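Local coordinates for protein acetyltransferase, GNAT family (Bacillus anthracis str. Sterne, PDB 3FBU) that binds coenzyme A and probably transfers an acetyl group from acetyl-coenzyme A to an acceptor substrate, as GNAT-family acetyltransferases do, at residues A[112-126]-A[156-168]. Residues are numbered along the deposited sequence; the frame is centred on the assembly and turned at random.
Sequences FKEMKLHRIIATCQP and WWDEYYYAILEEE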
loop_
_atom_site.group_PDB
_atom_site.type_symbol
_atom_site.label_atom_id
_atom_site.label_comp_id
_atom_site.label_asym_id
_atom_site.label_seq_id
_atom_site.Cartn_x
_atom_site.Cartn_y
_atom_site.Cartn_z
ATOM N N PHE A 112 -1.944 -22.364 19.275
ATOM C CA PHE A 112 -0.880 -22.817 20.163
ATOM C C PHE A 112 -1.383 -23.170 21.553
ATOM O O PHE A 112 -0.970 -24.164 22.108
ATOM C CB PHE A 112 0.199 -21.749 20.293
ATOM C CG PHE A 112 1.042 -21.594 19.067
ATOM C CD1 PHE A 112 1.641 -22.690 18.486
ATOM C CD2 PHE A 112 1.255 -20.342 18.505
ATOM C CE1 PHE A 112 2.457 -22.526 17.351
ATOM C CE2 PHE A 112 2.040 -20.195 17.387
ATOM C CZ PHE A 112 2.634 -21.281 16.818
ATOM N N LYS A 113 -2.247 -22.324 22.095
ATOM C CA LYS A 113 -2.732 -22.475 23.476
ATOM C C LYS A 113 -3.820 -23.514 23.569
ATOM O O LYS A 113 -3.757 -24.409 24.413
ATOM C CB LYS A 113 -3.186 -21.123 24.003
ATOM C CG LYS A 113 -1.981 -20.221 24.230
ATOM C CD LYS A 113 -2.232 -18.772 23.969
ATOM C CE LYS A 113 -2.693 -18.053 25.197
ATOM N NZ LYS A 113 -2.679 -16.567 24.950
ATOM N N GLU A 114 -4.783 -23.456 22.664
ATOM C CA GLU A 114 -5.942 -24.342 22.762
ATOM C C GLU A 114 -5.818 -25.616 21.925
ATOM O O GLU A 114 -6.233 -26.674 22.365
ATOM C CB GLU A 114 -7.227 -23.560 22.458
ATOM C CG GLU A 114 -7.345 -22.206 23.240
ATOM C CD GLU A 114 -7.189 -22.315 24.790
ATOM O OE1 GLU A 114 -7.759 -23.257 25.389
ATOM O OE2 GLU A 114 -6.517 -21.445 25.416
ATOM N N MET A 115 -5.266 -25.518 20.718
ATOM C CA MET A 115 -5.071 -26.677 19.845
ATOM C C MET A 115 -3.719 -27.345 20.059
ATOM O O MET A 115 -3.483 -28.418 19.524
ATOM C CB MET A 115 -5.218 -26.271 18.377
ATOM C CG MET A 115 -6.594 -25.767 18.013
ATOM S SD MET A 115 -6.853 -25.229 16.303
ATOM C CE MET A 115 -6.330 -26.646 15.373
ATOM N N LYS A 116 -2.840 -26.713 20.822
ATOM C CA LYS A 116 -1.548 -27.291 21.194
ATOM C C LYS A 116 -0.725 -27.671 19.944
ATOM O O LYS A 116 -0.043 -28.694 19.910
ATOM C CB LYS A 116 -1.762 -28.489 22.136
ATOM C CG LYS A 116 -2.563 -28.091 23.372
ATOM C CD LYS A 116 -2.853 -29.235 24.319
ATOM C CE LYS A 116 -3.602 -28.664 25.556
ATOM N NZ LYS A 116 -4.032 -29.698 26.547
ATOM N N LEU A 117 -0.784 -26.816 18.930
ATOM C CA LEU A 117 0.018 -26.993 17.724
ATOM C C LEU A 117 1.502 -26.701 17.993
ATOM O O LEU A 117 1.842 -25.967 18.927
ATOM C CB LEU A 117 -0.478 -26.052 16.628
ATOM C CG LEU A 117 -1.905 -26.245 16.133
ATOM C CD1 LEU A 117 -2.298 -25.135 15.107
ATOM C CD2 LEU A 117 -2.113 -27.619 15.537
ATOM N N HIS A 118 2.369 -27.256 17.141
ATOM C CA HIS A 118 3.802 -27.012 17.235
ATOM C C HIS A 118 4.288 -25.820 16.421
ATOM O O HIS A 118 5.226 -25.075 16.828
ATOM C CB HIS A 118 4.569 -28.248 16.770
ATOM C CG HIS A 118 6.034 -28.005 16.611
ATOM N ND1 HIS A 118 6.846 -27.637 17.671
ATOM C CD2 HIS A 118 6.830 -28.022 15.512
ATOM C CE1 HIS A 118 8.081 -27.466 17.229
ATOM N NE2 HIS A 118 8.101 -27.695 15.926
ATOM N N ARG A 119 3.670 -25.635 15.266
ATOM C CA ARG A 119 4.174 -24.661 14.304
ATOM C C ARG A 119 3.101 -24.161 13.346
ATOM O O ARG A 119 2.266 -24.880 13.022
ATOM C CB ARG A 119 5.316 -25.283 13.501
ATOM C CG ARG A 119 6.103 -24.355 12.535
ATOM C CD ARG A 119 7.347 -25.103 12.036
ATOM N NE ARG A 119 8.090 -24.464 10.973
ATOM C CZ ARG A 119 8.058 -24.811 9.696
ATOM N NH1 ARG A 119 8.746 -24.138 8.848
ATOM N NH2 ARG A 119 7.342 -25.816 9.281
ATOM N N ILE A 120 3.161 -22.902 12.934
ATOM C CA ILE A 120 2.203 -22.347 11.984
ATOM C C ILE A 120 3.018 -21.599 10.907
ATOM O O ILE A 120 3.975 -20.872 11.222
ATOM C CB ILE A 120 1.144 -21.445 12.648
ATOM C CG1 ILE A 120 0.291 -22.244 13.669
ATOM C CG2 ILE A 120 0.244 -20.797 11.597
ATOM C CD1 ILE A 120 -0.558 -21.336 14.627
ATOM N N ILE A 121 2.657 -21.823 9.644
ATOM C CA ILE A 121 3.379 -21.244 8.528
ATOM C C ILE A 121 2.418 -20.431 7.675
ATOM O O ILE A 121 1.186 -20.599 7.750
ATOM C CB ILE A 121 4.083 -22.353 7.666
ATOM C CG1 ILE A 121 3.077 -23.211 6.863
ATOM C CG2 ILE A 121 5.019 -23.231 8.573
ATOM C CD1 ILE A 121 2.753 -22.654 5.434
ATOM N N ALA A 122 3.000 -19.591 6.840
ATOM C CA ALA A 122 2.266 -18.791 5.868
ATOM C C ALA A 122 3.188 -18.504 4.675
ATOM O O ALA A 122 4.428 -18.478 4.805
ATOM C CB ALA A 122 1.727 -17.481 6.471
ATOM N N THR A 123 2.580 -18.284 3.513
ATOM C CA THR A 123 3.341 -17.946 2.326
ATOM C C THR A 123 2.709 -16.760 1.624
ATOM O O THR A 123 1.498 -16.492 1.791
ATOM C CB THR A 123 3.402 -19.098 1.298
ATOM O OG1 THR A 123 2.090 -19.424 0.857
ATOM C CG2 THR A 123 4.042 -20.321 1.909
ATOM N N CYS A 124 3.528 -16.051 0.876
ATOM C CA CYS A 124 2.998 -15.036 -0.030
ATOM C C CYS A 124 4.022 -14.613 -1.067
ATOM O O CYS A 124 5.202 -14.914 -0.963
ATOM C CB CYS A 124 2.505 -13.818 0.729
ATOM S SG CYS A 124 3.810 -12.837 1.385
ATOM N N GLN A 125 3.544 -13.909 -2.085
ATOM C CA GLN A 125 4.431 -13.311 -3.078
ATOM C C GLN A 125 5.151 -12.108 -2.473
ATOM O O GLN A 125 4.541 -11.344 -1.719
ATOM C CB GLN A 125 3.632 -12.873 -4.305
ATOM C CG GLN A 125 3.422 -13.984 -5.314
ATOM C CD GLN A 125 2.643 -15.135 -4.743
ATOM O OE1 GLN A 125 1.450 -15.006 -4.466
ATOM N NE2 GLN A 125 3.310 -16.288 -4.557
ATOM N N PRO A 126 6.431 -11.917 -2.807
ATOM C CA PRO A 126 7.200 -10.764 -2.285
ATOM C C PRO A 126 6.596 -9.411 -2.644
ATOM O O PRO A 126 6.777 -8.461 -1.905
ATOM C CB PRO A 126 8.580 -10.945 -2.928
ATOM C CG PRO A 126 8.675 -12.443 -3.145
ATOM C CD PRO A 126 7.292 -12.794 -3.635
ATOM N N TRP A 156 5.441 -18.207 -13.602
ATOM C CA TRP A 156 6.062 -18.665 -12.340
ATOM C C TRP A 156 6.320 -17.512 -11.339
ATOM O O TRP A 156 7.128 -16.617 -11.589
ATOM C CB TRP A 156 7.397 -19.384 -12.600
ATOM C CG TRP A 156 7.285 -20.621 -13.424
ATOM C CD1 TRP A 156 7.547 -20.729 -14.763
ATOM C CD2 TRP A 156 6.876 -21.919 -12.991
ATOM N NE1 TRP A 156 7.335 -22.013 -15.181
ATOM C CE2 TRP A 156 6.935 -22.770 -14.116
ATOM C CE3 TRP A 156 6.486 -22.459 -11.760
ATOM C CZ2 TRP A 156 6.595 -24.118 -14.055
ATOM C CZ3 TRP A 156 6.151 -23.811 -11.693
ATOM C CH2 TRP A 156 6.198 -24.622 -12.844
ATOM N N TRP A 157 5.678 -17.585 -10.183
ATOM C CA TRP A 157 5.847 -16.581 -9.146
ATOM C C TRP A 157 6.810 -17.051 -8.064
ATOM O O TRP A 157 6.988 -18.261 -7.882
ATOM C CB TRP A 157 4.515 -16.281 -8.493
ATOM C CG TRP A 157 3.593 -15.435 -9.315
ATOM C CD1 TRP A 157 3.874 -14.804 -10.507
ATOM C CD2 TRP A 157 2.252 -15.082 -8.978
ATOM N NE1 TRP A 157 2.765 -14.106 -10.938
ATOM C CE2 TRP A 157 1.759 -14.260 -10.019
ATOM C CE3 TRP A 157 1.404 -15.411 -7.920
ATOM C CZ2 TRP A 157 0.457 -13.746 -10.015
ATOM C CZ3 TRP A 157 0.111 -14.899 -7.913
ATOM C CH2 TRP A 157 -0.349 -14.076 -8.957
ATOM N N ASP A 158 7.401 -16.074 -7.380
ATOM C CA ASP A 158 8.269 -16.285 -6.223
ATOM C C ASP A 158 7.363 -16.454 -5.002
ATOM O O ASP A 158 6.197 -16.130 -5.041
ATOM C CB ASP A 158 9.209 -15.081 -5.969
ATOM C CG ASP A 158 10.262 -14.851 -7.061
ATOM O OD1 ASP A 158 10.467 -15.705 -7.962
ATOM O OD2 ASP A 158 10.904 -13.773 -7.007
ATOM N N GLU A 159 7.910 -16.963 -3.901
ATOM C CA GLU A 159 7.145 -17.091 -2.680
ATOM C C GLU A 159 8.053 -16.805 -1.503
ATOM O O GLU A 159 9.151 -17.355 -1.444
ATOM C CB GLU A 159 6.604 -18.516 -2.603
ATOM C CG GLU A 159 5.740 -18.854 -1.480
ATOM C CD GLU A 159 5.246 -20.302 -1.578
ATOM O OE1 GLU A 159 5.646 -21.010 -2.535
ATOM O OE2 GLU A 159 4.434 -20.707 -0.739
ATOM N N TYR A 160 7.589 -15.982 -0.564
ATOM C CA TYR A 160 8.189 -15.933 0.778
ATOM C C TYR A 160 7.494 -16.935 1.661
ATOM O O TYR A 160 6.281 -17.101 1.573
ATOM C CB TYR A 160 7.976 -14.576 1.428
ATOM C CG TYR A 160 8.825 -13.420 0.947
ATOM C CD1 TYR A 160 10.111 -13.592 0.479
ATOM C CD2 TYR A 160 8.336 -12.121 1.054
ATOM C CE1 TYR A 160 10.882 -12.503 0.074
ATOM C CE2 TYR A 160 9.096 -11.043 0.687
ATOM C CZ TYR A 160 10.357 -11.232 0.185
ATOM O OH TYR A 160 11.097 -10.131 -0.181
ATOM N N TYR A 161 8.260 -17.562 2.549
ATOM C CA TYR A 161 7.746 -18.514 3.496
ATOM C C TYR A 161 8.085 -18.034 4.913
ATOM O O TYR A 161 9.256 -17.817 5.245
ATOM C CB TYR A 161 8.438 -19.828 3.222
ATOM C CG TYR A 161 7.917 -21.031 3.905
ATOM C CD1 TYR A 161 7.225 -22.016 3.204
ATOM C CD2 TYR A 161 8.169 -21.243 5.279
ATOM C CE1 TYR A 161 6.809 -23.168 3.849
ATOM C CE2 TYR A 161 7.747 -22.371 5.911
ATOM C CZ TYR A 161 7.071 -23.336 5.188
ATOM O OH TYR A 161 6.669 -24.464 5.878
ATOM N N TYR A 162 7.048 -17.865 5.703
ATOM C CA TYR A 162 7.148 -17.438 7.094
ATOM C C TYR A 162 6.691 -18.531 8.038
ATOM O O TYR A 162 5.844 -19.365 7.681
ATOM C CB TYR A 162 6.271 -16.198 7.313
ATOM C CG TYR A 162 6.873 -14.908 6.850
ATOM C CD1 TYR A 162 6.926 -14.598 5.500
ATOM C CD2 TYR A 162 7.437 -13.998 7.755
ATOM C CE1 TYR A 162 7.470 -13.426 5.076
ATOM C CE2 TYR A 162 7.987 -12.816 7.316
ATOM C CZ TYR A 162 8.004 -12.542 5.970
ATOM O OH TYR A 162 8.542 -11.383 5.457
ATOM N N ALA A 163 7.224 -18.526 9.269
ATOM C CA ALA A 163 6.845 -19.513 10.257
ATOM C C ALA A 163 6.921 -18.942 11.672
ATOM O O ALA A 163 7.709 -18.021 11.954
ATOM C CB ALA A 163 7.737 -20.757 10.167
ATOM N N ILE A 164 6.115 -19.533 12.538
ATOM C CA ILE A 164 6.204 -19.268 13.979
ATOM C C ILE A 164 6.051 -20.560 14.747
ATOM O O ILE A 164 5.257 -21.444 14.380
ATOM C CB ILE A 164 5.205 -18.184 14.400
ATOM C CG1 ILE A 164 5.438 -17.751 15.856
ATOM C CG2 ILE A 164 3.713 -18.653 14.185
ATOM C CD1 ILE A 164 4.601 -16.475 16.255
ATOM N N LEU A 165 6.839 -20.670 15.815
ATOM C CA LEU A 165 6.872 -21.848 16.664
ATOM C C LEU A 165 6.136 -21.631 17.996
ATOM O O LEU A 165 5.991 -20.492 18.442
ATOM C CB LEU A 165 8.309 -22.228 16.934
ATOM C CG LEU A 165 9.096 -22.856 15.773
ATOM C CD1 LEU A 165 10.588 -22.783 16.023
ATOM C CD2 LEU A 165 8.647 -24.300 15.557
ATOM N N GLU A 166 5.678 -22.738 18.567
ATOM C CA GLU A 166 5.011 -22.776 19.890
ATOM C C GLU A 166 5.802 -22.045 20.976
ATOM O O GLU A 166 5.213 -21.389 21.820
ATOM C CB GLU A 166 4.708 -24.219 20.347
ATOM C CG GLU A 166 5.875 -25.204 20.317
ATOM C CD GLU A 166 5.478 -26.616 20.764
ATOM O OE1 GLU A 166 4.799 -26.751 21.819
ATOM O OE2 GLU A 166 5.853 -27.603 20.092
ATOM N N GLU A 167 7.126 -22.102 20.907
ATOM C CA GLU A 167 7.971 -21.486 21.940
ATOM C C GLU A 167 7.991 -19.946 21.869
ATOM O O GLU A 167 8.324 -19.272 22.844
ATOM C CB GLU A 167 9.404 -22.027 21.824
ATOM C CG GLU A 167 9.586 -23.547 22.164
ATOM C CD GLU A 167 11.037 -24.044 21.955
ATOM O OE1 GLU A 167 11.847 -23.276 21.373
ATOM O OE2 GLU A 167 11.355 -25.199 22.377
ATOM N N GLU A 168 7.632 -19.393 20.713
ATOM C CA GLU A 168 7.752 -17.964 20.453
ATOM C C GLU A 168 6.463 -17.220 20.808
ATOM O O GLU A 168 6.409 -15.996 20.662
ATOM C CB GLU A 168 8.081 -17.722 18.979
ATOM C CG GLU A 168 9.352 -18.378 18.496
ATOM C CD GLU A 168 9.579 -18.094 17.017
ATOM O OE1 GLU A 168 9.042 -18.852 16.178
ATOM O OE2 GLU A 168 10.288 -17.110 16.709
HETATM O O HOH W 1 9.449 -7.963 -0.931
#
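Arg119 reaches along the neighbouring strand 156-165 toward Tyr161, four residues before its bridge partner Leu165 in the sequence. CG lies anti to the backbone N (chi1 -173°), and the chain stays extended to NE. Its CB packs near Leu165 CD2, and Arg119 CG passes Ile164 O at 3.5 Å. CD still rests on Leu165 CD2, while Arg119 NE meets Ala163 CB at 3.8 Å. At the end, Arg119 NH1 comes to the edge of the Tyr161 ring, 3.6 Å from Tyr161 CE2, and Ile121 CG2 covers one guanidinium face; the charge is paired with Glu143 on strand 141-152. Strands 119-124 and 156-165 run antiparallel, with Ile120-Ile164, Ala122-Tyr162 and Cys124-Tyr160 each bonded both ways. At one end His118 ND1 gives an in-plane bond of 2.6 Å to the anti lone pair of Glu166 OE2. At the other, Gln125 NE2 donates to Asp158 O (2.9 Å), and Pro126 CG sits over the Tyr160 ring face, 3.8 Å from its centroid. A water donates to Pro126 O and also hydrogen-bonds Tyr160 OH. Thr123 and Cys124, which touch coenzyme A, thus lie on a GNAT-fold strand held by six central backbone bonds, with side-chain links toward both ends.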